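Local coordinates for protein monoacylglycerol lipase (Palaeococcus ferrophilus, PDB 6QE2) that probably hydrolyses monoacylglycerols to free fatty acid and glycerol, as a serine hydrolase of the alpha/beta-hydrolase superfamily, at residues E2-K7 / A45-G50; Y96-P101 / H185-R190; L149-D154 / F236-W241. All coordinates share one frame; numbering follows the deposited sequence.

Overall arrangement
The three contacts lie on different parts of an alpha/beta-hydrolase fold. Interaction 1 joins an outermost strand, 5-8, to strand 42-46 of the central sheet; its segment 45-50 brings Trp48 against residues of the probable nucleophile elbow, Gly85, Ser87 and Gly89, its side chain about 9 Å from the bound lauryl dimethylamine-N-oxide. Interaction 2 joins the ends of helices 88-99 and 171-186, and helix 88-99 starts at that elbow. Interaction 3 ties residues 149-154 to the loop 236-241, shortly after His233 of the probable triad. Centres of interactions 2 and 3 are about 31 Å apart, on opposite sides of the chain's centre; that of interaction 1 is about 24 Å from interaction 2's and 26 Å from interaction 3's.

Interaction 1: residues E2-K7 / A45-G50; sequences ELYRAK and AFDWPG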
loop_
_atom_site.group_PDB
_atom_site.type_symbol
_atom_site.label_atom_id
_atom_site.label_comp_id
_atom_site.label_asym_id
_atom_site.label_seq_id
_atom_site.Cartn_x
_atom_site.Cartn_y
_atom_site.Cartn_z
ATOM N N GLU A 2 18.994 -0.304 9.209
ATOM C CA GLU A 2 18.227 -0.014 10.406
ATOM C C GLU A 2 17.050 0.851 10.012
ATOM O O GLU A 2 17.187 2.045 9.827
ATOM C CB GLU A 2 19.094 0.675 11.454
ATOM C CG GLU A 2 20.099 -0.273 12.082
ATOM C CD GLU A 2 20.949 0.354 13.170
ATOM O OE1 GLU A 2 20.595 1.433 13.673
ATOM O OE2 GLU A 2 21.974 -0.251 13.530
ATOM N N LEU A 3 15.890 0.235 9.883
ATOM C CA LEU A 3 14.699 0.950 9.483
ATOM C C LEU A 3 14.042 1.700 10.606
ATOM O O LEU A 3 14.339 1.494 11.768
ATOM C CB LEU A 3 13.664 -0.027 8.957
ATOM C CG LEU A 3 13.975 -0.893 7.759
ATOM C CD1 LEU A 3 12.856 -1.906 7.647
ATOM C CD2 LEU A 3 14.021 -0.019 6.528
ATOM N N TYR A 4 13.124 2.579 10.234
ATOM C CA TYR A 4 12.354 3.298 11.217
ATOM C C TYR A 4 11.149 2.409 11.458
ATOM O O TYR A 4 10.367 2.158 10.547
ATOM C CB TYR A 4 11.897 4.658 10.702
ATOM C CG TYR A 4 10.723 5.191 11.483
ATOM C CD1 TYR A 4 10.907 5.835 12.697
ATOM C CD2 TYR A 4 9.430 5.022 11.022
ATOM C CE1 TYR A 4 9.835 6.310 13.422
ATOM C CE2 TYR A 4 8.350 5.495 11.739
ATOM C CZ TYR A 4 8.558 6.137 12.938
ATOM O OH TYR A 4 7.483 6.607 13.654
ATOM N N ARG A 5 11.027 1.906 12.678
ATOM C CA ARG A 5 9.923 1.040 13.049
ATOM C C ARG A 5 9.275 1.597 14.302
ATOM O O ARG A 5 9.966 2.063 15.203
ATOM C CB ARG A 5 10.424 -0.374 13.338
ATOM C CG ARG A 5 11.186 -1.040 12.205
ATOM C CD ARG A 5 12.011 -2.195 12.746
ATOM N NE ARG A 5 12.661 -2.972 11.698
ATOM C CZ ARG A 5 12.218 -4.141 11.255
ATOM N NH1 ARG A 5 11.117 -4.670 11.767
ATOM N NH2 ARG A 5 12.873 -4.783 10.300
ATOM N N ALA A 6 7.952 1.554 14.366
ATOM C CA ALA A 6 7.274 2.057 15.539
ATOM C C ALA A 6 6.018 1.271 15.852
ATOM O O ALA A 6 5.270 0.918 14.958
ATOM C CB ALA A 6 6.926 3.517 15.350
ATOM N N LYS A 7 5.811 0.984 17.129
ATOM C CA LYS A 7 4.599 0.294 17.541
ATOM C C LYS A 7 3.706 1.275 18.286
ATOM O O LYS A 7 4.173 2.010 19.159
ATOM C CB LYS A 7 4.911 -0.913 18.435
ATOM C CG LYS A 7 5.754 -1.993 17.765
ATOM C CD LYS A 7 5.740 -3.271 18.597
ATOM C CE LYS A 7 6.702 -3.210 19.763
ATOM N NZ LYS A 7 7.347 -4.534 19.992
ATOM N N ALA A 45 4.115 0.152 12.523
ATOM C CA ALA A 45 4.427 0.993 11.379
ATOM C C ALA A 45 5.913 0.918 11.076
ATOM O O ALA A 45 6.742 0.727 11.969
ATOM C CB ALA A 45 4.021 2.447 11.639
ATOM N N PHE A 46 6.248 1.076 9.801
ATOM C CA PHE A 46 7.643 1.189 9.411
ATOM C C PHE A 46 7.701 2.061 8.170
ATOM O O PHE A 46 6.717 2.204 7.446
ATOM C CB PHE A 46 8.291 -0.180 9.133
ATOM C CG PHE A 46 7.765 -0.866 7.888
ATOM C CD1 PHE A 46 6.617 -1.644 7.933
ATOM C CD2 PHE A 46 8.414 -0.713 6.671
ATOM C CE1 PHE A 46 6.133 -2.265 6.789
ATOM C CE2 PHE A 46 7.929 -1.326 5.519
ATOM C CZ PHE A 46 6.786 -2.102 5.582
ATOM N N ASP A 47 8.866 2.648 7.932
ATOM C CA ASP A 47 9.126 3.357 6.689
ATOM C C ASP A 47 9.996 2.477 5.807
ATOM O O ASP A 47 10.995 1.918 6.271
ATOM C CB ASP A 47 9.789 4.711 6.956
ATOM C CG ASP A 47 8.819 5.733 7.540
ATOM O OD1 ASP A 47 7.615 5.417 7.651
ATOM O OD2 ASP A 47 9.249 6.855 7.883
ATOM N N TRP A 48 9.577 2.302 4.551
ATOM C CA TRP A 48 10.340 1.510 3.596
ATOM C C TRP A 48 11.774 2.009 3.492
ATOM O O TRP A 48 12.037 3.196 3.724
ATOM C CB TRP A 48 9.732 1.596 2.200
ATOM C CG TRP A 48 8.437 0.895 1.931
ATOM C CD1 TRP A 48 7.264 1.011 2.625
ATOM C CD2 TRP A 48 8.156 0.049 0.810
ATOM N NE1 TRP A 48 6.282 0.259 2.022
ATOM C CE2 TRP A 48 6.803 -0.339 0.902
ATOM C CE3 TRP A 48 8.921 -0.426 -0.262
ATOM C CZ2 TRP A 48 6.201 -1.184 -0.031
ATOM C CZ3 TRP A 48 8.320 -1.260 -1.193
ATOM C CH2 TRP A 48 6.974 -1.636 -1.068
ATOM N N PRO A 49 12.710 1.149 3.103
ATOM C CA PRO A 49 14.039 1.633 2.716
ATOM C C PRO A 49 13.907 2.734 1.674
ATOM O O PRO A 49 13.051 2.672 0.788
ATOM C CB PRO A 49 14.715 0.385 2.139
ATOM C CG PRO A 49 13.991 -0.772 2.765
ATOM C CD PRO A 49 12.575 -0.310 2.963
ATOM N N GLY A 50 14.734 3.769 1.808
ATOM C CA GLY A 50 14.667 4.868 0.861
ATOM C C GLY A 50 13.438 5.732 0.995
ATOM O O GLY A 50 13.083 6.445 0.051
#
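Tyr4 turns its CG anti to the backbone N (chi1 160°), and Asp47 sets its own CG beside the backbone N (chi1 -73°), which brings ring and carboxylate together beside the place where the antiparallel edge strand of the alpha/beta-hydrolase sheet pairs with strand 42-46. Tyr4 CD2 lies 3.6 Å from Asp47 CG, the two planes inclined at 43°. The carboxylate oxygens are held by neutral groups: OD1 bonds to Ser26 OG and OD2 to the backbone N of Lys53. An alanine in place of Asp47 would probably leave Ser26 OG and Lys53 N without these acceptors and open a gap beside the Tyr4 ring.

Ala6 and Ala45 form a hydrogen-bonded pair, their N atoms each 2.8 Å from the other's O. Arg5 and Phe46 make the neighbouring non-hydrogen-bonded pair; the arginine is extended from CG to NE, and its NH1 bonds to Tyr44 OH and its NH2 to Ser72 OG. Beyond them Asp47 N donates to Tyr4 O at 3.1 Å. Leucine fits the far end because its branch can rest on a rigid proline ring: Leu3 CD2 lies 3.8 Å from Pro49 CG and 3.6 Å from Asp47 O.

Interaction 2: residues Y96-P101 / H185-R190; sequences YAETRP and HKEAER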
loop_
_atom_site.group_PDB
_atom_site.type_symbol
_atom_site.label_atom_id
_atom_site.label_comp_id
_atom_site.label_asym_id
_atom_site.label_seq_id
_atom_site.Cartn_x
_atom_site.Cartn_y
_atom_site.Cartn_z
ATOM N N TYR A 96 2.027 -10.221 -0.417
ATOM C CA TYR A 96 2.341 -10.953 0.802
ATOM C C TYR A 96 1.271 -11.998 1.098
ATOM O O TYR A 96 1.591 -13.139 1.453
ATOM C CB TYR A 96 2.494 -9.992 1.977
ATOM C CG TYR A 96 3.234 -10.641 3.124
ATOM C CD1 TYR A 96 4.620 -10.579 3.200
ATOM C CD2 TYR A 96 2.555 -11.361 4.101
ATOM C CE1 TYR A 96 5.313 -11.192 4.227
ATOM C CE2 TYR A 96 3.246 -11.972 5.143
ATOM C CZ TYR A 96 4.621 -11.887 5.194
ATOM O OH TYR A 96 5.318 -12.496 6.216
ATOM N N ALA A 97 -0.005 -11.628 0.944
ATOM C CA ALA A 97 -1.089 -12.580 1.153
ATOM C C ALA A 97 -1.033 -13.736 0.168
ATOM O O ALA A 97 -1.542 -14.823 0.467
ATOM C CB ALA A 97 -2.440 -11.865 1.057
ATOM N N GLU A 98 -0.397 -13.531 -0.988
ATOM C CA GLU A 98 -0.261 -14.583 -1.985
ATOM C C GLU A 98 0.940 -15.480 -1.711
ATOM O O GLU A 98 0.865 -16.696 -1.913
ATOM C CB GLU A 98 -0.149 -13.954 -3.370
ATOM C CG GLU A 98 -1.479 -13.437 -3.855
ATOM C CD GLU A 98 -1.390 -12.587 -5.095
ATOM O OE1 GLU A 98 -0.272 -12.250 -5.530
ATOM O OE2 GLU A 98 -2.460 -12.254 -5.639
ATOM N N THR A 99 2.051 -14.905 -1.250
ATOM C CA THR A 99 3.296 -15.652 -1.108
ATOM C C THR A 99 3.562 -16.157 0.305
ATOM O O THR A 99 4.376 -17.072 0.469
ATOM C CB THR A 99 4.475 -14.790 -1.562
ATOM O OG1 THR A 99 4.501 -13.588 -0.791
ATOM C CG2 THR A 99 4.338 -14.436 -3.049
ATOM N N ARG A 100 2.925 -15.573 1.320
ATOM C CA ARG A 100 2.931 -16.090 2.690
ATOM C C ARG A 100 1.485 -16.290 3.142
ATOM O O ARG A 100 1.039 -15.671 4.116
ATOM C CB ARG A 100 3.662 -15.140 3.637
ATOM C CG ARG A 100 5.176 -15.056 3.463
ATOM C CD ARG A 100 5.600 -14.165 2.279
ATOM N NE ARG A 100 6.960 -13.642 2.453
ATOM C CZ ARG A 100 7.717 -13.163 1.465
ATOM N NH1 ARG A 100 7.256 -13.133 0.218
ATOM N NH2 ARG A 100 8.940 -12.709 1.724
ATOM N N PRO A 101 0.729 -17.160 2.462
ATOM C CA PRO A 101 -0.738 -17.133 2.612
ATOM C C PRO A 101 -1.232 -17.452 4.007
ATOM O O PRO A 101 -2.313 -16.981 4.387
ATOM C CB PRO A 101 -1.222 -18.189 1.604
ATOM C CG PRO A 101 -0.049 -18.517 0.755
ATOM C CD PRO A 101 1.171 -18.225 1.543
ATOM N N HIS A 185 -2.118 -10.523 -10.088
ATOM C CA HIS A 185 -3.277 -11.107 -10.742
ATOM C C HIS A 185 -3.088 -12.599 -10.981
ATOM O O HIS A 185 -4.011 -13.387 -10.751
ATOM C CB HIS A 185 -3.547 -10.372 -12.047
ATOM C CG HIS A 185 -3.980 -8.953 -11.857
ATOM N ND1 HIS A 185 -5.257 -8.614 -11.463
ATOM C CD2 HIS A 185 -3.309 -7.786 -12.002
ATOM C CE1 HIS A 185 -5.356 -7.298 -11.379
ATOM N NE2 HIS A 185 -4.187 -6.774 -11.702
ATOM N N LYS A 186 -1.892 -13.008 -11.415
ATOM C CA LYS A 186 -1.665 -14.409 -11.762
ATOM C C LYS A 186 -1.821 -15.324 -10.553
ATOM O O LYS A 186 -2.312 -16.452 -10.683
ATOM C CB LYS A 186 -0.278 -14.583 -12.381
ATOM C CG LYS A 186 -0.168 -14.035 -13.788
ATOM C CD LYS A 186 1.227 -14.237 -14.353
ATOM C CE LYS A 186 1.320 -13.705 -15.771
ATOM N NZ LYS A 186 2.701 -13.819 -16.319
ATOM N N GLU A 187 -1.415 -14.858 -9.370
ATOM C CA GLU A 187 -1.413 -15.673 -8.163
ATOM C C GLU A 187 -2.586 -15.365 -7.235
ATOM O O GLU A 187 -2.532 -15.715 -6.049
ATOM C CB GLU A 187 -0.085 -15.499 -7.423
ATOM C CG GLU A 187 1.126 -15.819 -8.283
ATOM C CD GLU A 187 2.430 -15.818 -7.509
ATOM O OE1 GLU A 187 2.403 -15.668 -6.267
ATOM O OE2 GLU A 187 3.494 -15.966 -8.149
ATOM N N ALA A 188 -3.649 -14.746 -7.757
ATOM C CA ALA A 188 -4.769 -14.319 -6.921
ATOM C C ALA A 188 -5.374 -15.485 -6.143
ATOM O O ALA A 188 -5.803 -15.317 -4.994
ATOM C CB ALA A 188 -5.835 -13.647 -7.786
ATOM N N GLU A 189 -5.405 -16.675 -6.746
ATOM C CA GLU A 189 -5.997 -17.839 -6.096
ATOM C C GLU A 189 -5.192 -18.341 -4.902
ATOM O O GLU A 189 -5.695 -19.185 -4.153
ATOM C CB GLU A 189 -6.184 -18.969 -7.111
ATOM C CG GLU A 189 -7.108 -18.594 -8.254
ATOM C CD GLU A 189 -7.676 -19.798 -8.982
ATOM O OE1 GLU A 189 -7.199 -20.926 -8.744
ATOM O OE2 GLU A 189 -8.609 -19.611 -9.792
ATOM N N ARG A 190 -3.963 -17.863 -4.708
ATOM C CA ARG A 190 -3.162 -18.294 -3.569
ATOM C C ARG A 190 -3.613 -17.664 -2.257
ATOM O O ARG A 190 -3.266 -18.178 -1.188
ATOM C CB ARG A 190 -1.685 -17.965 -3.803
ATOM C CG ARG A 190 -1.090 -18.642 -5.020
ATOM C CD ARG A 190 0.413 -18.403 -5.126
ATOM N NE ARG A 190 1.166 -19.032 -4.046
ATOM C CZ ARG A 190 2.434 -18.748 -3.760
ATOM N NH1 ARG A 190 3.087 -17.840 -4.473
ATOM N NH2 ARG A 190 3.050 -19.368 -2.761
HETATM O O HOH W 1 5.701 -18.484 -1.666
#
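Arg190 lays its guanidinium against the carbonyl of Glu98, whose O stands 3.1 Å above the plane, over its centre. The approach is to a face, and Arg190 NE, though 3.2 Å from Glu98 O, has too poor an angle for a hydrogen bond; the attraction is probably electrostatic. The chain bends at chi3 (66°), placing NE near that carbonyl. Pro101 CB closes on Arg190 O at 3.5 Å, while Glu98 runs extended beside the backbone of the other segment, with CG 3.3 Å from Glu187 O.

The edges of the guanidinium hold its orientation. Arg190 NH1 forms a salt bridge to Glu187 OE1 at 2.9 Å, and NH2 donates to a water that in turn donates to Thr99 O. Arginine suits this place because it offers a flat face and several N-H groups together. Glu98 OE1 and Glu187 OE1 come within 4.4 Å of each other, a repulsion that Arg95 NH1 probably eases by bridging to both. Thr99 OG1 accepts from Arg100 NH1 and also bonds to Arg95 O. In the alpha/beta-hydrolase fold, this joins the C-terminal end of helix 88-99, which starts at the probable nucleophile elbow, to the 3-10 turn following helix 171-186.

Interaction 3: residues L149-D154 / F236-W241; sequences LSRNPD and FEDPEW
A salt-bridge network of Arg151, Asp238 and Glu240 fastens the N-terminal approach to helix 153-161 onto the loop between strand 223-228 and helix 242-256 of the alpha/beta-hydrolase fold. Arg151 grips Asp238 side-on with two nitrogens: NE donates to OD2 at 2.9 Å and NH2 to OD1 at the same distance. Both oxygens use their syn lone pairs, guanidinium and carboxylate are nearly coplanar, 17° apart, and both bonds are close to straight. Asp238 CG sits anti to its backbone N (chi1 -169°), which brings the carboxylate to the guanidinium edge. A short aspartate suits the place, because OD1 also accepts weak bonds from the backbone N of Glu240 and Trp241, which probably helps to steady the turn that presents it.

Arg151 NH2 has a second acceptor, Glu240 OE1, at 3.0 Å; it meets that oxygen on the anti side, tilted from the carboxylate plane. With two carboxylates around it, the guanidinium is likely to stay charged. A water that accepts from Arg151 N donates to Asp238 OD2, adding an indirect link. Nearer the backbone, Arg151 CB packs on proline, 4.0 Å from Pro239 CD.

The neighbouring asparagine works with both ends of its amide. Asn152 OD1 caps helix 153-161 by accepting from Asp154 N, while its ND2 donates across the contact to Glu237 O at 3.2 Å, an arrangement for which asparagine, carrying both donor and acceptor, is well suited. Glu237 turns its own carboxylate to Arg158 of that helix. Just before, Ser150 forms an ST turn: its OG accepts from Asn152 N at 2.9 Å, and a water joins that same OG to Glu237 N.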
loop_
_atom_site.group_PDB
_atom_site.type_symbol
_atom_site.label_atom_id
_atom_site.label_comp_id
_atom_site.label_asym_id
_atom_site.label_seq_id
_atom_site.Cartn_x
_atom_site.Cartn_y
_atom_site.Cartn_z
ATOM N N LEU A 149 -3.820 13.201 -6.472
ATOM C CA LEU A 149 -3.845 12.406 -5.248
ATOM C C LEU A 149 -5.173 12.505 -4.511
ATOM O O LEU A 149 -5.672 11.499 -3.998
ATOM C CB LEU A 149 -2.713 12.843 -4.320
ATOM C CG LEU A 149 -1.299 12.479 -4.757
ATOM C CD1 LEU A 149 -0.315 13.175 -3.839
ATOM C CD2 LEU A 149 -1.103 10.976 -4.711
ATOM N N SER A 150 -5.758 13.699 -4.444
ATOM C CA SER A 150 -6.897 13.916 -3.567
ATOM C C SER A 150 -7.728 15.088 -4.062
ATOM O O SER A 150 -7.186 16.068 -4.577
ATOM C CB SER A 150 -6.437 14.185 -2.128
ATOM O OG SER A 150 -7.534 14.535 -1.299
ATOM N N ARG A 151 -9.047 14.974 -3.893
ATOM C CA ARG A 151 -9.941 16.100 -4.124
ATOM C C ARG A 151 -9.813 17.182 -3.055
ATOM O O ARG A 151 -10.398 18.258 -3.216
ATOM C CB ARG A 151 -11.382 15.601 -4.204
ATOM C CG ARG A 151 -11.630 14.688 -5.389
ATOM C CD ARG A 151 -13.110 14.488 -5.646
ATOM N NE ARG A 151 -13.772 13.779 -4.556
ATOM C CZ ARG A 151 -15.061 13.460 -4.556
ATOM N NH1 ARG A 151 -15.830 13.790 -5.594
ATOM N NH2 ARG A 151 -15.584 12.811 -3.523
ATOM N N ASN A 152 -9.073 16.920 -1.975
ATOM C CA ASN A 152 -8.846 17.904 -0.924
ATOM C C ASN A 152 -7.605 18.717 -1.270
ATOM O O ASN A 152 -6.491 18.177 -1.213
ATOM C CB ASN A 152 -8.673 17.203 0.422
ATOM C CG ASN A 152 -8.479 18.165 1.588
ATOM O OD1 ASN A 152 -8.148 19.338 1.418
ATOM N ND2 ASN A 152 -8.689 17.655 2.796
ATOM N N PRO A 153 -7.765 19.976 -1.636
ATOM C CA PRO A 153 -6.607 20.783 -2.018
ATOM C C PRO A 153 -5.586 20.951 -0.896
ATOM O O PRO A 153 -4.400 21.037 -1.170
ATOM C CB PRO A 153 -7.227 22.120 -2.418
ATOM C CG PRO A 153 -8.541 22.150 -1.727
ATOM C CD PRO A 153 -9.018 20.738 -1.698
ATOM N N ASP A 154 -6.044 20.981 0.348
ATOM C CA ASP A 154 -5.151 21.136 1.484
ATOM C C ASP A 154 -4.314 19.873 1.705
ATOM O O ASP A 154 -3.182 19.938 2.164
ATOM C CB ASP A 154 -5.940 21.495 2.739
ATOM C CG ASP A 154 -6.505 22.902 2.688
ATOM O OD1 ASP A 154 -7.694 23.077 3.018
ATOM O OD2 ASP A 154 -5.763 23.835 2.317
ATOM N N PHE A 236 -8.200 8.975 1.978
ATOM C CA PHE A 236 -8.041 9.237 3.412
ATOM C C PHE A 236 -8.535 10.617 3.815
ATOM O O PHE A 236 -9.118 10.781 4.896
ATOM C CB PHE A 236 -6.572 9.102 3.821
ATOM C CG PHE A 236 -5.990 7.749 3.574
ATOM C CD1 PHE A 236 -5.421 7.438 2.351
ATOM C CD2 PHE A 236 -5.988 6.790 4.575
ATOM C CE1 PHE A 236 -4.876 6.189 2.122
ATOM C CE2 PHE A 236 -5.448 5.539 4.352
ATOM C CZ PHE A 236 -4.892 5.237 3.122
ATOM N N GLU A 237 -8.208 11.611 3.000
ATOM C CA GLU A 237 -8.576 12.992 3.272
ATOM C C GLU A 237 -9.647 13.555 2.342
ATOM O O GLU A 237 -9.847 14.764 2.294
ATOM C CB GLU A 237 -7.330 13.878 3.269
ATOM C CG GLU A 237 -6.162 13.271 4.030
ATOM C CD GLU A 237 -4.973 14.203 4.128
ATOM O OE1 GLU A 237 -5.049 15.186 4.892
ATOM O OE2 GLU A 237 -3.958 13.946 3.453
ATOM N N ASP A 238 -10.323 12.687 1.599
ATOM C CA ASP A 238 -11.358 13.143 0.680
ATOM C C ASP A 238 -12.437 13.830 1.496
ATOM O O ASP A 238 -12.852 13.318 2.532
ATOM C CB ASP A 238 -11.958 11.954 -0.067
ATOM C CG ASP A 238 -12.839 12.376 -1.224
ATOM O OD1 ASP A 238 -14.074 12.376 -1.064
ATOM O OD2 ASP A 238 -12.292 12.706 -2.293
ATOM N N PRO A 239 -12.936 14.981 0.969
ATOM C CA PRO A 239 -13.981 15.753 1.659
ATOM C C PRO A 239 -15.255 14.978 1.829
ATOM O O PRO A 239 -15.846 14.996 2.914
ATOM C CB PRO A 239 -14.175 16.968 0.730
ATOM C CG PRO A 239 -12.852 17.055 -0.084
ATOM C CD PRO A 239 -12.559 15.609 -0.330
ATOM N N GLU A 240 -15.644 14.230 0.815
ATOM C CA GLU A 240 -16.887 13.472 0.872
ATOM C C GLU A 240 -16.710 12.153 1.601
ATOM O O GLU A 240 -17.576 11.760 2.391
ATOM C CB GLU A 240 -17.399 13.232 -0.550
ATOM C CG GLU A 240 -18.663 12.427 -0.616
ATOM C CD GLU A 240 -19.197 12.280 -2.018
ATOM O OE1 GLU A 240 -18.529 12.753 -2.985
ATOM O OE2 GLU A 240 -20.279 11.657 -2.168
ATOM N N TRP A 241 -15.561 11.486 1.432
ATOM C CA TRP A 241 -15.456 10.091 1.812
ATOM C C TRP A 241 -14.423 9.762 2.894
ATOM O O TRP A 241 -14.382 8.609 3.343
ATOM C CB TRP A 241 -15.099 9.276 0.559
ATOM C CG TRP A 241 -16.147 9.272 -0.476
ATOM C CD1 TRP A 241 -16.053 9.750 -1.737
ATOM C CD2 TRP A 241 -17.445 8.694 -0.356
ATOM N NE1 TRP A 241 -17.227 9.500 -2.424
ATOM C CE2 TRP A 241 -18.090 8.840 -1.602
ATOM C CE3 TRP A 241 -18.114 8.040 0.679
ATOM C CZ2 TRP A 241 -19.375 8.398 -1.822
ATOM C CZ3 TRP A 241 -19.384 7.576 0.462
ATOM C CH2 TRP A 241 -20.012 7.768 -0.783
HETATM O O HOH W 2 -7.358 12.401 0.193
HETATM O O HOH W 3 -9.814 12.106 -3.119
HETATM O O HOH W 4 -18.558 12.512 -5.379
#